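Local coordinates for protein beta 1-3 glucanase (Clostridium beijerinckii NCIMB 8052, PDB 5H4E) that probably hydrolyses beta-1,3-glucosidic bonds in beta-1,3-glucan chains, as a member of glycoside hydrolase family 64, at residues D232-Y237 / G253-N258; S22-Y27 / F78-Q83; N319-F324 / F355-T360; Q157-Y162 / S203-A208. All blocks are in the same frame, centred on the assembly; numbering follows the deposited sequence.

From the N terminus the chain closes interaction 2 first: residues 78-83 return to 22-27 after 50 residues of strand and loop, joining short strand 79-80 to strand 26-33 of the large antiparallel sheet. Interaction 4 then pairs 157-158 with 206-207 around an excursion that includes helix 182-192. Interaction 1 closes the shortest loop, setting the end of helix 227-236 against strand 249-256 of a four-stranded antiparallel sheet. Last, interaction 3 joins two loops before and after helix 332-339. The four follow in series, without nesting or crossing. Interactions 1 and 2 lie on opposite sides of the chain's centre, their own centres 53 Å apart; interaction 4 lies nearer the middle.

Interaction 1 (D232-Y237 / G253-N258)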
loop_
_atom_site.group_PDB
_atom_site.type_symbol
_atom_site.label_atom_id
_atom_site.label_comp_id
_atom_site.label_asym_id
_atom_site.label_seq_id
_atom_site.Cartn_x
_atom_site.Cartn_y
_atom_site.Cartn_z
ATOM N N ASP A 232 25.629 0.909 -11.460
ATOM C CA ASP A 232 26.344 -0.352 -11.695
ATOM C C ASP A 232 25.508 -1.282 -12.549
ATOM O O ASP A 232 26.007 -1.895 -13.499
ATOM C CB ASP A 232 26.692 -1.060 -10.377
ATOM C CG ASP A 232 27.772 -0.355 -9.600
ATOM O OD1 ASP A 232 28.485 0.475 -10.196
ATOM O OD2 ASP A 232 27.917 -0.645 -8.395
ATOM N N VAL A 233 24.227 -1.383 -12.194
ATOM C CA VAL A 233 23.306 -2.287 -12.868
ATOM C C VAL A 233 23.071 -1.882 -14.322
ATOM O O VAL A 233 23.124 -2.724 -15.227
ATOM C CB VAL A 233 21.947 -2.367 -12.107
ATOM C CG1 VAL A 233 20.867 -3.006 -12.977
ATOM C CG2 VAL A 233 22.126 -3.140 -10.806
ATOM N N TYR A 234 22.824 -0.598 -14.566
ATOM C CA TYR A 234 22.682 -0.150 -15.957
ATOM C C TYR A 234 23.979 -0.301 -16.782
ATOM O O TYR A 234 23.931 -0.611 -17.975
ATOM C CB TYR A 234 22.189 1.294 -15.992
ATOM C CG TYR A 234 20.690 1.376 -16.081
ATOM C CD1 TYR A 234 19.878 0.752 -15.131
ATOM C CD2 TYR A 234 20.074 2.054 -17.125
ATOM C CE1 TYR A 234 18.482 0.827 -15.217
ATOM C CE2 TYR A 234 18.690 2.130 -17.218
ATOM C CZ TYR A 234 17.903 1.520 -16.266
ATOM O OH TYR A 234 16.534 1.605 -16.374
ATOM N N SER A 235 25.122 -0.107 -16.137
ATOM C CA SER A 235 26.420 -0.274 -16.792
ATOM C C SER A 235 26.650 -1.744 -17.143
ATOM O O SER A 235 27.065 -2.083 -18.261
ATOM C CB SER A 235 27.534 0.257 -15.884
ATOM O OG SER A 235 28.826 0.051 -16.438
ATOM N N TYR A 236 26.350 -2.616 -16.185
ATOM C CA TYR A 236 26.489 -4.051 -16.367
ATOM C C TYR A 236 25.639 -4.563 -17.529
ATOM O O TYR A 236 26.147 -5.261 -18.405
ATOM C CB TYR A 236 26.120 -4.784 -15.068
ATOM C CG TYR A 236 26.364 -6.272 -15.135
ATOM C CD1 TYR A 236 27.650 -6.790 -14.962
ATOM C CD2 TYR A 236 25.321 -7.158 -15.393
ATOM C CE1 TYR A 236 27.886 -8.159 -15.037
ATOM C CE2 TYR A 236 25.545 -8.536 -15.467
ATOM C CZ TYR A 236 26.828 -9.026 -15.284
ATOM O OH TYR A 236 27.053 -10.384 -15.364
ATOM N N TYR A 237 24.355 -4.193 -17.550
ATOM C CA TYR A 237 23.413 -4.735 -18.524
ATOM C C TYR A 237 23.493 -4.024 -19.879
ATOM O O TYR A 237 22.729 -4.330 -20.790
ATOM C CB TYR A 237 21.973 -4.694 -17.960
ATOM C CG TYR A 237 21.704 -5.822 -16.970
ATOM C CD1 TYR A 237 21.972 -7.145 -17.313
ATOM C CD2 TYR A 237 21.247 -5.562 -15.678
ATOM C CE1 TYR A 237 21.762 -8.180 -16.416
ATOM C CE2 TYR A 237 21.024 -6.599 -14.772
ATOM C CZ TYR A 237 21.285 -7.906 -15.151
ATOM O OH TYR A 237 21.085 -8.948 -14.279
ATOM N N GLY A 253 16.422 -8.548 -21.495
ATOM C CA GLY A 253 16.661 -7.133 -21.678
ATOM C C GLY A 253 18.118 -6.739 -21.665
ATOM O O GLY A 253 18.972 -7.494 -21.189
ATOM N N HIS A 254 18.395 -5.552 -22.200
ATOM C CA HIS A 254 19.729 -4.970 -22.174
ATOM C C HIS A 254 19.609 -3.456 -22.240
ATOM O O HIS A 254 18.613 -2.926 -22.726
ATOM C CB HIS A 254 20.607 -5.505 -23.323
ATOM C CG HIS A 254 20.061 -5.237 -24.696
ATOM N ND1 HIS A 254 18.715 -5.107 -24.952
ATOM C CD2 HIS A 254 20.683 -5.106 -25.891
ATOM C CE1 HIS A 254 18.530 -4.891 -26.243
ATOM N NE2 HIS A 254 19.709 -4.891 -26.835
ATOM N N VAL A 255 20.614 -2.762 -21.727
ATOM C CA VAL A 255 20.582 -1.307 -21.714
ATOM C C VAL A 255 21.164 -0.799 -23.024
ATOM O O VAL A 255 22.296 -1.139 -23.386
ATOM C CB VAL A 255 21.354 -0.735 -20.517
ATOM C CG1 VAL A 255 21.502 0.781 -20.620
ATOM C CG2 VAL A 255 20.677 -1.145 -19.200
ATOM N N VAL A 256 20.364 -0.024 -23.751
ATOM C CA VAL A 256 20.794 0.620 -24.984
ATOM C C VAL A 256 20.664 2.113 -24.781
ATOM O O VAL A 256 19.554 2.633 -24.683
ATOM C CB VAL A 256 19.954 0.195 -26.199
ATOM C CG1 VAL A 256 20.549 0.792 -27.471
ATOM C CG2 VAL A 256 19.879 -1.312 -26.292
ATOM N N GLY A 257 21.794 2.800 -24.682
ATOM C CA GLY A 257 21.789 4.189 -24.276
ATOM C C GLY A 257 21.319 4.302 -22.839
ATOM O O GLY A 257 21.978 3.803 -21.927
ATOM N N ASN A 258 20.174 4.949 -22.636
ATOM C CA ASN A 258 19.626 5.127 -21.293
ATOM C C ASN A 258 18.361 4.307 -21.078
ATOM O O ASN A 258 17.759 4.349 -20.001
ATOM C CB ASN A 258 19.330 6.608 -21.028
ATOM C CG ASN A 258 20.067 7.141 -19.814
ATOM O OD1 ASN A 258 21.152 6.660 -19.465
ATOM N ND2 ASN A 258 19.475 8.126 -19.151
#
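Tyr234 lays one face of its ring over the CG2 methyl of Val255, a CH-pi contact with CG2 4.2 Å from the ring centroid and 25° off the normal. This is the meeting of a helix end with a beta hairpin: helix 227-236 finishes beside strand 249-256, which turns through Gly257 and Asn258 into strand 259-264. The backbone angles of Gly257 and Asn258 fit a type II' turn, with glycine at the position of positive phi.

The two side chains cross at about a right angle. Val255 has CG1 anti to its backbone N (chi1 171°), and both methyls have Tyr234 CD2 as a near ring atom, CG2 at 3.9 Å and CG1 at 4.0 Å. CG2 also sits 3.5 Å from the helix carbonyl Tyr234 O and touches Tyr237 CB, so this one methyl meets both the Tyr234 carbonyl and the Tyr237 side chain.

One backbone hydrogen bond joins the segments. Val255 N donates to Tyr237 O at 2.8 Å in a nearly straight bond, 171° at the hydrogen, although the donor stands above the carbonyl plane. Because Gly253, two residues earlier, bonds to Leu242 of the adjoining strand, this bond continues the pairing along the same strand edge as far as the chain leaving the helix.

The tyrosine hydroxyls are held elsewhere: Tyr234 OH bonds to Gly275 O and Tyr237 OH to Met312 O. Phe260 adds an edge-to-face partner for Tyr234. At the ring's edge, near its plane, Asn258 O comes 3.7 Å from Tyr234 CE2.

Interaction 2 (S22-Y27 / F78-Q83); sequences SNDQIY and FCKASQ
Tyr27 and Lys80 lie side by side and point the same way, Lys80 CG coming 3.5 Å from Tyr27 CE1 and Lys80 CE 3.2 Å from Tyr27 OH. Their backbones stand directly across from each other as an antiparallel, non-hydrogen-bonded pair, and so both side chains lie on one face of the sheet. The extended lysine crosses Asp24 on its way out, and the Asp24 OD2 to Lys80 NZ salt bridge is long at 3.6 Å. A shorter grip on the same carboxylate comes from Ser82 OG, which donates to the anti lone pair of Asp24 OD1 at 2.7 Å; chi1 of 61° sets OG between the serine's backbone N and carbonyl carbon.

Between the backbones, Ala81 N donates to Ile26 O at 2.8 Å, with 157° at the hydrogen, and Ser82 N makes only a weak bond to Asn23 O. Ala81 CB packs 3.8 Å from Asn23 CB. Asn23 is positioned in turn by Asn15 ND2, which bonds to its OD1, while its ND2 donates to a water.

Strand 26-33 runs between strands 79-80 and 95-101: Tyr27 bonds through its backbone to Ser100, and Cys79 to Trp28, in the large antiparallel sheet.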
loop_
_atom_site.group_PDB
_atom_site.type_symbol
_atom_site.label_atom_id
_atom_site.label_comp_id
_atom_site.label_asym_id
_atom_site.label_seq_id
_atom_site.Cartn_x
_atom_site.Cartn_y
_atom_site.Cartn_z
ATOM N N SER A 22 -11.259 1.301 23.266
ATOM C CA SER A 22 -12.543 0.594 23.259
ATOM C C SER A 22 -13.142 0.689 21.861
ATOM O O SER A 22 -12.658 1.461 21.043
ATOM C CB SER A 22 -13.505 1.186 24.294
ATOM O OG SER A 22 -13.815 2.526 23.967
ATOM N N ASN A 23 -14.190 -0.078 21.579
ATOM C CA ASN A 23 -14.843 0.013 20.278
ATOM C C ASN A 23 -15.474 1.386 20.041
ATOM O O ASN A 23 -15.677 1.813 18.898
ATOM C CB ASN A 23 -15.896 -1.086 20.135
ATOM C CG ASN A 23 -15.280 -2.447 19.892
ATOM O OD1 ASN A 23 -14.062 -2.584 19.859
ATOM N ND2 ASN A 23 -16.114 -3.461 19.726
ATOM N N ASP A 24 -15.775 2.082 21.130
ATOM C CA ASP A 24 -16.257 3.454 21.063
ATOM C C ASP A 24 -15.138 4.429 20.658
ATOM O O ASP A 24 -15.396 5.602 20.401
ATOM C CB ASP A 24 -16.850 3.864 22.415
ATOM C CG ASP A 24 -17.800 5.029 22.302
ATOM O OD1 ASP A 24 -18.768 4.945 21.508
ATOM O OD2 ASP A 24 -17.575 6.035 23.004
ATOM N N GLN A 25 -13.903 3.932 20.594
ATOM C CA GLN A 25 -12.752 4.764 20.243
ATOM C C GLN A 25 -12.108 4.343 18.915
ATOM O O GLN A 25 -11.019 4.807 18.561
ATOM C CB GLN A 25 -11.717 4.716 21.362
ATOM C CG GLN A 25 -12.256 5.260 22.678
ATOM C CD GLN A 25 -11.334 5.013 23.848
ATOM O OE1 GLN A 25 -10.657 3.987 23.916
ATOM N NE2 GLN A 25 -11.307 5.958 24.790
ATOM N N ILE A 26 -12.786 3.459 18.198
ATOM C CA ILE A 26 -12.305 2.996 16.900
ATOM C C ILE A 26 -13.276 3.460 15.823
ATOM O O ILE A 26 -14.478 3.253 15.948
ATOM C CB ILE A 26 -12.164 1.469 16.880
ATOM C CG1 ILE A 26 -11.134 1.026 17.924
ATOM C CG2 ILE A 26 -11.761 0.976 15.483
ATOM C CD1 ILE A 26 -11.062 -0.495 18.098
ATOM N N TYR A 27 -12.756 4.096 14.779
ATOM C CA TYR A 27 -13.600 4.638 13.719
ATOM C C TYR A 27 -13.270 4.024 12.371
ATOM O O TYR A 27 -12.104 3.925 12.022
ATOM C CB TYR A 27 -13.430 6.146 13.621
ATOM C CG TYR A 27 -13.781 6.896 14.883
ATOM C CD1 TYR A 27 -14.971 7.619 14.968
ATOM C CD2 TYR A 27 -12.925 6.901 15.984
ATOM C CE1 TYR A 27 -15.307 8.317 16.114
ATOM C CE2 TYR A 27 -13.259 7.609 17.151
ATOM C CZ TYR A 27 -14.452 8.315 17.197
ATOM O OH TYR A 27 -14.811 9.027 18.326
ATOM N N PHE A 78 -17.198 8.520 8.698
ATOM C CA PHE A 78 -16.745 7.553 9.694
ATOM C C PHE A 78 -17.840 7.076 10.626
ATOM O O PHE A 78 -18.829 7.778 10.860
ATOM C CB PHE A 78 -15.590 8.153 10.508
ATOM C CG PHE A 78 -14.291 8.130 9.770
ATOM C CD1 PHE A 78 -13.398 7.080 9.950
ATOM C CD2 PHE A 78 -13.993 9.107 8.838
ATOM C CE1 PHE A 78 -12.203 7.036 9.238
ATOM C CE2 PHE A 78 -12.803 9.066 8.132
ATOM C CZ PHE A 78 -11.912 8.025 8.333
ATOM N N CYS A 79 -17.640 5.869 11.148
ATOM C CA CYS A 79 -18.571 5.216 12.064
ATOM C C CYS A 79 -17.804 4.584 13.226
ATOM O O CYS A 79 -16.777 3.947 13.005
ATOM C CB CYS A 79 -19.392 4.157 11.314
ATOM S SG CYS A 79 -20.541 3.179 12.333
ATOM N N LYS A 80 -18.278 4.766 14.456
ATOM C CA LYS A 80 -17.651 4.113 15.611
ATOM C C LYS A 80 -17.913 2.613 15.571
ATOM O O LYS A 80 -19.015 2.193 15.224
ATOM C CB LYS A 80 -18.184 4.680 16.934
ATOM C CG LYS A 80 -17.735 6.099 17.269
ATOM C CD LYS A 80 -18.356 6.592 18.584
ATOM C CE LYS A 80 -17.812 7.976 18.929
ATOM N NZ LYS A 80 -18.053 8.414 20.343
ATOM N N ALA A 81 -16.922 1.806 15.947
ATOM C CA ALA A 81 -17.125 0.361 16.022
ATOM C C ALA A 81 -18.270 0.023 16.988
ATOM O O ALA A 81 -18.965 -0.986 16.824
ATOM C CB ALA A 81 -15.851 -0.347 16.442
ATOM N N SER A 82 -18.480 0.882 17.981
ATOM C CA SER A 82 -19.532 0.648 18.962
ATOM C C SER A 82 -20.927 0.847 18.364
ATOM O O SER A 82 -21.876 0.200 18.800
ATOM C CB SER A 82 -19.325 1.550 20.182
ATOM O OG SER A 82 -19.373 2.915 19.822
ATOM N N GLN A 83 -21.053 1.725 17.370
ATOM C CA GLN A 83 -22.301 1.859 16.609
ATOM C C GLN A 83 -22.500 0.668 15.669
ATOM O O GLN A 83 -23.553 0.048 15.661
ATOM C CB GLN A 83 -22.332 3.155 15.793
ATOM C CG GLN A 83 -23.527 3.221 14.826
ATOM C CD GLN A 83 -23.760 4.607 14.217
ATOM O OE1 GLN A 83 -22.960 5.524 14.400
ATOM N NE2 GLN A 83 -24.862 4.756 13.482
HETATM O O HOH W 1 -18.813 -3.248 19.473
#

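Interaction 3 (N319-F324 / F355-T360); sequences NNSAYF and FDFSST
Phe357 and Phe324 reach toward each other tip to tip. Phe357 leaves CB, which points toward residues 319-324, with CG anti to its carbonyl carbon (chi1 -71°). Along one side, CD2 lies 3.7 Å from Phe324 CE2; farther out, Phe357 CE2 closes to 3.4 Å from the same Phe324 CE2. The result is a T-shaped pair, the edge of Phe324 against the face of Phe357, with planes at 79° and ring centroids 5.1 Å apart. Across the ring from CE2, Phe357 CE1 meets Ser321 CB at 3.6 Å, and at the tip Asn319 O lies at the ring edge, 3.6 Å from Phe357 CZ.

These two loop segments flank helix 332-339 in the sequence, and Arg309 of helix 294-309 touches both Phe324 and Phe357. Within 319-324 an Asx turn, Ala322 N to Asn320 OD1 at 3.0 Å, leads into the short 3-10 segment 321-323, whose Ser321 CA lies over a face of Phe324. Phe355 and Asp356 both have positive phi and psi, in the left-handed helical region, where the chain turns ahead of Phe357. Over the centre of the Phe355 ring sits Asn319 CB, a CH-pi contact 3.5 Å from the centroid and 14° off the normal.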
loop_
_atom_site.group_PDB
_atom_site.type_symbol
_atom_site.label_atom_id
_atom_site.label_comp_id
_atom_site.label_asym_id
_atom_site.label_seq_id
_atom_site.Cartn_x
_atom_site.Cartn_y
_atom_site.Cartn_z
ATOM N N ASN A 319 12.395 -14.962 -7.685
ATOM C CA ASN A 319 11.286 -15.579 -6.979
ATOM C C ASN A 319 11.673 -16.240 -5.649
ATOM O O ASN A 319 10.869 -16.964 -5.056
ATOM C CB ASN A 319 10.600 -16.613 -7.883
ATOM C CG ASN A 319 11.495 -17.806 -8.228
ATOM O OD1 ASN A 319 12.625 -17.935 -7.746
ATOM N ND2 ASN A 319 10.971 -18.697 -9.068
ATOM N N ASN A 320 12.895 -16.007 -5.187
ATOM C CA ASN A 320 13.379 -16.700 -3.997
ATOM C C ASN A 320 13.872 -15.729 -2.929
ATOM O O ASN A 320 14.979 -15.208 -3.019
ATOM C CB ASN A 320 14.498 -17.686 -4.368
ATOM C CG ASN A 320 14.876 -18.618 -3.212
ATOM O OD1 ASN A 320 14.759 -18.259 -2.039
ATOM N ND2 ASN A 320 15.330 -19.821 -3.546
ATOM N N SER A 321 13.064 -15.549 -1.885
ATOM C CA SER A 321 13.304 -14.513 -0.885
ATOM C C SER A 321 14.577 -14.749 -0.083
ATOM O O SER A 321 15.047 -13.860 0.630
ATOM C CB SER A 321 12.103 -14.408 0.056
ATOM O OG SER A 321 11.933 -15.609 0.780
ATOM N N ALA A 322 15.148 -15.943 -0.211
ATOM C CA ALA A 322 16.388 -16.255 0.475
ATOM C C ALA A 322 17.527 -15.417 -0.086
ATOM O O ALA A 322 18.576 -15.269 0.543
ATOM C CB ALA A 322 16.694 -17.755 0.368
ATOM N N TYR A 323 17.310 -14.850 -1.270
ATOM C CA TYR A 323 18.336 -14.044 -1.918
ATOM C C TYR A 323 18.085 -12.536 -1.797
ATOM O O TYR A 323 18.927 -11.743 -2.221
ATOM C CB TYR A 323 18.450 -14.437 -3.393
ATOM C CG TYR A 323 19.028 -15.821 -3.579
ATOM C CD1 TYR A 323 18.231 -16.951 -3.458
ATOM C CD2 TYR A 323 20.379 -15.997 -3.846
ATOM C CE1 TYR A 323 18.764 -18.223 -3.620
ATOM C CE2 TYR A 323 20.919 -17.258 -4.005
ATOM C CZ TYR A 323 20.104 -18.365 -3.888
ATOM O OH TYR A 323 20.641 -19.617 -4.047
ATOM N N PHE A 324 16.947 -12.149 -1.210
ATOM C CA PHE A 324 16.561 -10.738 -1.152
ATOM C C PHE A 324 17.278 -10.022 -0.001
ATOM O O PHE A 324 17.539 -10.626 1.043
ATOM C CB PHE A 324 15.042 -10.542 -0.949
ATOM C CG PHE A 324 14.147 -11.158 -2.011
ATOM C CD1 PHE A 324 14.636 -11.594 -3.234
ATOM C CD2 PHE A 324 12.781 -11.265 -1.766
ATOM C CE1 PHE A 324 13.776 -12.158 -4.180
ATOM C CE2 PHE A 324 11.924 -11.826 -2.702
ATOM C CZ PHE A 324 12.425 -12.264 -3.915
ATOM N N PHE A 355 6.034 -11.855 -7.592
ATOM C CA PHE A 355 6.272 -13.220 -7.128
ATOM C C PHE A 355 5.607 -13.486 -5.778
ATOM O O PHE A 355 6.061 -14.324 -4.999
ATOM C CB PHE A 355 7.773 -13.523 -7.079
ATOM C CG PHE A 355 8.374 -13.815 -8.438
ATOM C CD1 PHE A 355 9.404 -13.038 -8.945
ATOM C CD2 PHE A 355 7.893 -14.867 -9.207
ATOM C CE1 PHE A 355 9.947 -13.302 -10.199
ATOM C CE2 PHE A 355 8.433 -15.143 -10.461
ATOM C CZ PHE A 355 9.460 -14.358 -10.957
ATOM N N ASP A 356 4.516 -12.756 -5.531
ATOM C CA ASP A 356 3.546 -13.045 -4.463
ATOM C C ASP A 356 4.102 -12.968 -3.041
ATOM O O ASP A 356 3.790 -13.820 -2.206
ATOM C CB ASP A 356 2.924 -14.429 -4.679
ATOM C CG ASP A 356 2.408 -14.618 -6.092
ATOM O OD1 ASP A 356 1.678 -13.731 -6.584
ATOM O OD2 ASP A 356 2.750 -15.651 -6.709
ATOM N N PHE A 357 4.891 -11.938 -2.756
ATOM C CA PHE A 357 5.424 -11.764 -1.406
ATOM C C PHE A 357 4.640 -10.734 -0.597
ATOM O O PHE A 357 4.980 -10.436 0.563
ATOM C CB PHE A 357 6.909 -11.376 -1.479
ATOM C CG PHE A 357 7.798 -12.508 -1.929
ATOM C CD1 PHE A 357 8.095 -13.554 -1.062
ATOM C CD2 PHE A 357 8.333 -12.524 -3.210
ATOM C CE1 PHE A 357 8.901 -14.607 -1.473
ATOM C CE2 PHE A 357 9.142 -13.573 -3.635
ATOM C CZ PHE A 357 9.424 -14.616 -2.766
ATOM N N SER A 358 3.586 -10.192 -1.202
ATOM C CA SER A 358 2.812 -9.141 -0.537
ATOM C C SER A 358 1.772 -9.744 0.397
ATOM O O SER A 358 1.582 -10.961 0.444
ATOM C CB SER A 358 2.123 -8.233 -1.565
ATOM O OG SER A 358 0.910 -8.816 -2.039
ATOM N N SER A 359 1.079 -8.871 1.119
ATOM C CA SER A 359 0.029 -9.281 2.037
ATOM C C SER A 359 -1.310 -9.466 1.326
ATOM O O SER A 359 -2.359 -9.532 1.974
ATOM C CB SER A 359 -0.111 -8.226 3.137
ATOM O OG SER A 359 -0.312 -6.956 2.529
ATOM N N THR A 360 -1.289 -9.527 -0.003
ATOM C CA THR A 360 -2.546 -9.615 -0.743
ATOM C C THR A 360 -3.244 -10.941 -0.500
ATOM O O THR A 360 -2.661 -12.000 -0.711
ATOM C CB THR A 360 -2.354 -9.445 -2.265
ATOM O OG1 THR A 360 -1.941 -8.102 -2.551
ATOM C CG2 THR A 360 -3.690 -9.714 -2.996
HETATM O O HOH W 2 7.943 -16.838 -5.440
#

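Interaction 4 (Q157-Y162 / S203-A208); sequences QFCYPY and SDRIYA
Gln157 and Arg205 cross obliquely, and the bond that joins them runs from Arg205 NH2 to Gln157 OE1 at 2.8 Å with 157° at the hydrogen. It forms beside a two-stranded antiparallel sheet, strands 157-158 and 206-207, in which Phe158 and Ile206 are the hydrogen-bonded pair: Phe158 N donates to Ile206 O at 2.9 Å, and Ile206 N returns to Phe158 O at 2.7 Å.

The oxygen of the Gln157 amide lies near the guanidinium plane, while that plane stands 36° from the amide's own. Arg205 also grips Asp204 side-on: NE and NH1 each reach the one atom OD2 at 3.0 Å, from the same face of the carboxylate, in a salt bridge. The arginine chain bends at chi3 (65°), which places NE; NE goes to its sequence neighbour, NH2 to the partner strand, and NH1 has a second acceptor in Ile134 O.

The glutamine nitrogen is satisfied in turn, since Gln157 NE2 bonds to Phe136 O and Glu137 OE1. Glu137 OE2 accepts from both Cys159 N and Tyr160 N, and Cys159 O receives Arg182 NE. On the Phe158 and Ile206 face, helix 182-192 packs with Leu185 and Met186.

Arg205 CB rests 3.3 Å from Phe158 O, and Gln157 CA, whose residue pairs with Tyr207, makes a bent CA-H...O contact to Ile206 O, 3.2 Å away.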
loop_
_atom_site.group_PDB
_atom_site.type_symbol
_atom_site.label_atom_id
_atom_site.label_comp_id
_atom_site.label_asym_id
_atom_site.label_seq_id
_atom_site.Cartn_x
_atom_site.Cartn_y
_atom_site.Cartn_z
ATOM N N GLN A 157 3.588 3.620 5.494
ATOM C CA GLN A 157 3.846 3.739 6.926
ATOM C C GLN A 157 3.663 2.434 7.702
ATOM O O GLN A 157 3.042 1.479 7.212
ATOM C CB GLN A 157 2.909 4.797 7.531
ATOM C CG GLN A 157 1.464 4.388 7.367
ATOM C CD GLN A 157 0.506 5.118 8.297
ATOM O OE1 GLN A 157 0.615 6.326 8.501
ATOM N NE2 GLN A 157 -0.446 4.380 8.855
ATOM N N PHE A 158 4.211 2.415 8.917
ATOM C CA PHE A 158 3.731 1.548 9.981
ATOM C C PHE A 158 3.283 2.392 11.164
ATOM O O PHE A 158 4.104 3.108 11.764
ATOM C CB PHE A 158 4.796 0.572 10.457
ATOM C CG PHE A 158 4.378 -0.211 11.673
ATOM C CD1 PHE A 158 3.670 -1.392 11.537
ATOM C CD2 PHE A 158 4.663 0.249 12.947
ATOM C CE1 PHE A 158 3.254 -2.104 12.659
ATOM C CE2 PHE A 158 4.259 -0.450 14.069
ATOM C CZ PHE A 158 3.544 -1.623 13.930
ATOM N N CYS A 159 2.009 2.285 11.524
ATOM C CA CYS A 159 1.482 3.003 12.686
ATOM C C CYS A 159 1.098 2.041 13.814
ATOM O O CYS A 159 1.603 2.161 14.919
ATOM C CB CYS A 159 0.277 3.867 12.296
ATOM S SG CYS A 159 -0.434 4.747 13.703
ATOM N N TYR A 160 0.196 1.094 13.543
ATOM C CA TYR A 160 -0.148 0.089 14.543
ATOM C C TYR A 160 -0.281 -1.276 13.880
ATOM O O TYR A 160 -0.559 -1.351 12.685
ATOM C CB TYR A 160 -1.440 0.472 15.302
ATOM C CG TYR A 160 -2.725 0.588 14.495
ATOM C CD1 TYR A 160 -3.395 -0.549 14.051
ATOM C CD2 TYR A 160 -3.291 1.837 14.220
ATOM C CE1 TYR A 160 -4.581 -0.451 13.327
ATOM C CE2 TYR A 160 -4.490 1.950 13.500
ATOM C CZ TYR A 160 -5.127 0.795 13.059
ATOM O OH TYR A 160 -6.307 0.876 12.354
ATOM N N PRO A 161 -0.062 -2.360 14.641
ATOM C CA PRO A 161 -0.114 -3.677 13.996
ATOM C C PRO A 161 -1.535 -4.086 13.608
ATOM O O PRO A 161 -2.474 -3.911 14.397
ATOM C CB PRO A 161 0.443 -4.613 15.066
ATOM C CG PRO A 161 0.198 -3.916 16.357
ATOM C CD PRO A 161 0.348 -2.450 16.051
ATOM N N TYR A 162 -1.698 -4.604 12.394
ATOM C CA TYR A 162 -3.002 -5.118 11.975
ATOM C C TYR A 162 -2.840 -6.211 10.930
ATOM O O TYR A 162 -1.798 -6.337 10.292
ATOM C CB TYR A 162 -3.925 -3.986 11.467
ATOM C CG TYR A 162 -3.634 -3.385 10.095
ATOM C CD1 TYR A 162 -4.641 -3.244 9.152
ATOM C CD2 TYR A 162 -2.363 -2.903 9.766
ATOM C CE1 TYR A 162 -4.385 -2.655 7.905
ATOM C CE2 TYR A 162 -2.105 -2.324 8.528
ATOM C CZ TYR A 162 -3.116 -2.206 7.606
ATOM O OH TYR A 162 -2.853 -1.624 6.367
ATOM N N SER A 203 7.396 9.000 16.825
ATOM C CA SER A 203 6.665 8.443 17.952
ATOM C C SER A 203 5.295 7.903 17.513
ATOM O O SER A 203 4.788 6.947 18.102
ATOM C CB SER A 203 6.506 9.492 19.062
ATOM O OG SER A 203 5.717 10.573 18.614
ATOM N N ASP A 204 4.713 8.496 16.473
ATOM C CA ASP A 204 3.370 8.105 16.038
ATOM C C ASP A 204 3.360 7.027 14.947
ATOM O O ASP A 204 2.449 6.195 14.908
ATOM C CB ASP A 204 2.577 9.334 15.553
ATOM C CG ASP A 204 3.235 10.044 14.384
ATOM O OD1 ASP A 204 4.473 9.963 14.240
ATOM O OD2 ASP A 204 2.504 10.695 13.611
ATOM N N ARG A 205 4.361 7.040 14.066
ATOM C CA ARG A 205 4.451 6.035 13.003
ATOM C C ARG A 205 5.877 5.938 12.470
ATOM O O ARG A 205 6.704 6.821 12.706
ATOM C CB ARG A 205 3.482 6.366 11.857
ATOM C CG ARG A 205 3.938 7.519 10.941
ATOM C CD ARG A 205 2.767 8.233 10.278
ATOM N NE ARG A 205 1.961 8.901 11.296
ATOM C CZ ARG A 205 0.694 8.621 11.574
ATOM N NH1 ARG A 205 0.087 9.284 12.552
ATOM N NH2 ARG A 205 0.028 7.706 10.872
ATOM N N ILE A 206 6.170 4.867 11.744
ATOM C CA ILE A 206 7.414 4.801 10.983
ATOM C C ILE A 206 7.116 5.069 9.513
ATOM O O ILE A 206 6.302 4.375 8.895
ATOM C CB ILE A 206 8.109 3.433 11.112
ATOM C CG1 ILE A 206 8.338 3.086 12.586
ATOM C CG2 ILE A 206 9.445 3.439 10.337
ATOM C CD1 ILE A 206 8.741 1.622 12.815
ATOM N N TYR A 207 7.770 6.077 8.951
ATOM C CA TYR A 207 7.548 6.430 7.557
ATOM C C TYR A 207 8.282 5.486 6.640
ATOM O O TYR A 207 9.419 5.119 6.898
ATOM C CB TYR A 207 7.990 7.878 7.288
ATOM C CG TYR A 207 7.096 8.850 8.016
ATOM C CD1 TYR A 207 5.867 9.204 7.484
ATOM C CD2 TYR A 207 7.463 9.382 9.253
ATOM C CE1 TYR A 207 5.022 10.066 8.147
ATOM C CE2 TYR A 207 6.611 10.246 9.935
ATOM C CZ TYR A 207 5.401 10.590 9.371
ATOM O OH TYR A 207 4.550 11.449 10.028
ATOM N N ALA A 208 7.617 5.075 5.571
ATOM C CA ALA A 208 8.336 4.453 4.479
ATOM C C ALA A 208 9.384 5.440 3.959
ATOM O O ALA A 208 9.254 6.664 4.162
ATOM C CB ALA A 208 7.361 4.021 3.382
#